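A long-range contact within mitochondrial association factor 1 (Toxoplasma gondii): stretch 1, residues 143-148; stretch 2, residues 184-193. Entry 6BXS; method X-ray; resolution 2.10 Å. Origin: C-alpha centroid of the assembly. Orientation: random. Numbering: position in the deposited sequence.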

# COMPACT_ATOMS: atom_id res chain seq x y z
N ASN A 143 -7.27 -12.80 -3.88
CA ASN A 143 -6.47 -11.71 -4.45
C ASN A 143 -5.45 -11.15 -3.46
O ASN A 143 -5.00 -10.01 -3.60
N VAL A 144 -5.07 -11.95 -2.47
CA VAL A 144 -4.05 -11.55 -1.51
C VAL A 144 -2.70 -11.44 -2.20
O VAL A 144 -2.35 -12.28 -3.03
N GLY A 145 -1.94 -10.41 -1.84
CA GLY A 145 -0.64 -10.16 -2.44
C GLY A 145 -0.73 -9.33 -3.71
O GLY A 145 0.28 -8.88 -4.23
N ALA A 146 -1.95 -9.15 -4.21
CA ALA A 146 -2.17 -8.32 -5.38
C ALA A 146 -1.82 -6.87 -5.06
O ALA A 146 -2.35 -6.30 -4.11
N THR A 147 -0.93 -6.29 -5.86
CA THR A 147 -0.47 -4.92 -5.64
C THR A 147 -0.65 -4.09 -6.91
O THR A 147 -0.23 -4.49 -7.99
N PHE A 148 -1.27 -2.93 -6.75
CA PHE A 148 -1.52 -2.02 -7.86
C PHE A 148 -0.87 -0.66 -7.59
O PHE A 148 -0.74 -0.25 -6.45
N MET A 184 3.46 -16.15 5.29
CA MET A 184 3.88 -16.34 3.90
C MET A 184 3.17 -15.35 2.98
O MET A 184 3.79 -14.77 2.08
N ALA A 185 1.87 -15.14 3.20
CA ALA A 185 1.08 -14.21 2.39
C ALA A 185 1.50 -12.77 2.67
O ALA A 185 1.53 -11.93 1.76
N TYR A 186 1.82 -12.48 3.93
CA TYR A 186 2.21 -11.13 4.34
C TYR A 186 3.53 -10.72 3.69
O TYR A 186 3.68 -9.59 3.23
N LYS A 187 4.48 -11.65 3.65
CA LYS A 187 5.77 -11.39 3.01
C LYS A 187 5.59 -11.19 1.51
O LYS A 187 6.20 -10.30 0.92
N ALA A 188 4.76 -12.03 0.90
CA ALA A 188 4.44 -11.91 -0.52
C ALA A 188 3.83 -10.55 -0.83
O ALA A 188 4.10 -9.96 -1.87
N THR A 189 3.00 -10.07 0.09
CA THR A 189 2.34 -8.77 -0.08
C THR A 189 3.36 -7.63 -0.02
O THR A 189 3.32 -6.71 -0.84
N MET A 190 4.26 -7.69 0.95
CA MET A 190 5.28 -6.64 1.09
C MET A 190 6.23 -6.65 -0.09
O MET A 190 6.68 -5.60 -0.54
N LEU A 191 6.55 -7.84 -0.60
CA LEU A 191 7.35 -7.97 -1.81
C LEU A 191 6.63 -7.32 -3.00
O LEU A 191 7.27 -6.74 -3.88
N GLY A 192 5.31 -7.43 -3.03
CA GLY A 192 4.52 -6.82 -4.08
C GLY A 192 4.61 -5.31 -4.06
O GLY A 192 4.74 -4.67 -5.11
N ILE A 193 4.53 -4.73 -2.87
CA ILE A 193 4.61 -3.29 -2.70
C ILE A 193 5.98 -2.75 -3.12
O ILE A 193 6.08 -1.84 -3.94

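A type II turn, N143 to A146, and the first residues of the strand that follows lie against one face of the helix 184-193, close enough that backbone as well as side chains make the contact. G145 and T189 bring their CA atoms within 4.0 Å. G145, at phi 87°, would have a CB jammed against the preceding carbonyl O; its CA sits 3.5 Å from T189 OG1. T189 is m (chi1 -59°), which turns OG1 back along its own helix to donate to A185 O at 2.8 Å, so the hydroxyl is satisfied although it faces the turn. V144, t at 173°, sets CG1 3.8 Å from A185 CB, an apolar contact, and 4.0 Å from T189 OG1. T147 points toward the helix in the m rotamer (-58°); its OG1 lies 3.4 Å from G192 C and 3.7 Å from I193 N. A CB on G192 would fall 2.5 Å from T147 OG1, a clash, so the bare glycine makes room for the threonine. I193, m with chi2 158°, flanks this site, its CG1 4.3 Å from T147 OG1. No direct hydrogen bond crosses the interface; instead water 1 donates to G145 O and A188 O, each 2.7 Å from its oxygen. A146 and F148 point away.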

# COMPACT_ATOMS: atom_id res chain seq x y z
CB ASN A 143 -7.37 -10.57 -4.94
CG ASN A 143 -8.41 -11.04 -5.93
OD1 ASN A 143 -8.16 -11.94 -6.73
ND2 ASN A 143 -9.59 -10.44 -5.88
CB VAL A 144 -3.96 -12.55 -0.34
CG1 VAL A 144 -2.77 -12.22 0.56
CG2 VAL A 144 -5.25 -12.55 0.46
CB ALA A 146 -3.61 -8.42 -5.86
CB THR A 147 1.01 -4.89 -5.21
OG1 THR A 147 1.18 -5.66 -4.02
CG2 THR A 147 1.46 -3.46 -4.95
CB PHE A 148 -3.02 -1.86 -8.08
CG PHE A 148 -3.76 -3.16 -8.17
CD1 PHE A 148 -4.29 -3.76 -7.04
CD2 PHE A 148 -3.92 -3.80 -9.39
CE1 PHE A 148 -4.96 -4.96 -7.12
CE2 PHE A 148 -4.59 -5.01 -9.48
CZ PHE A 148 -5.11 -5.59 -8.34
CB MET A 184 3.59 -17.77 3.47
CG MET A 184 4.44 -18.27 2.31
SD MET A 184 4.36 -20.06 2.13
CE MET A 184 5.18 -20.63 3.62
CB ALA A 185 -0.41 -14.40 2.67
CB TYR A 186 2.33 -11.05 5.86
CG TYR A 186 1.97 -9.69 6.44
CD1 TYR A 186 2.76 -8.57 6.21
CD2 TYR A 186 0.83 -9.53 7.22
CE1 TYR A 186 2.43 -7.34 6.74
CE2 TYR A 186 0.49 -8.30 7.75
CZ TYR A 186 1.29 -7.21 7.51
OH TYR A 186 0.95 -5.98 8.04
CB LYS A 187 6.74 -12.55 3.26
CG LYS A 187 7.12 -12.72 4.72
CD LYS A 187 7.81 -14.05 4.94
CE LYS A 187 8.11 -14.29 6.41
NZ LYS A 187 8.26 -15.73 6.74
CB ALA A 188 3.48 -13.02 -0.93
CB THR A 189 1.27 -8.55 1.01
OG1 THR A 189 0.28 -9.60 0.92
CG2 THR A 189 0.58 -7.21 0.82
CB MET A 190 6.06 -6.82 2.40
CG MET A 190 6.91 -5.61 2.77
SD MET A 190 5.94 -4.10 2.99
CE MET A 190 4.94 -4.54 4.41
CB LEU A 191 7.64 -9.44 -2.13
CG LEU A 191 8.72 -10.15 -1.31
CD1 LEU A 191 8.84 -11.59 -1.76
CD2 LEU A 191 10.07 -9.45 -1.43
CB ILE A 193 4.34 -2.90 -1.23
CG1 ILE A 193 2.91 -3.29 -0.83
CG2 ILE A 193 4.54 -1.40 -1.02
CD1 ILE A 193 2.71 -3.43 0.66
O HOH W 1 2.79 -9.87 -4.23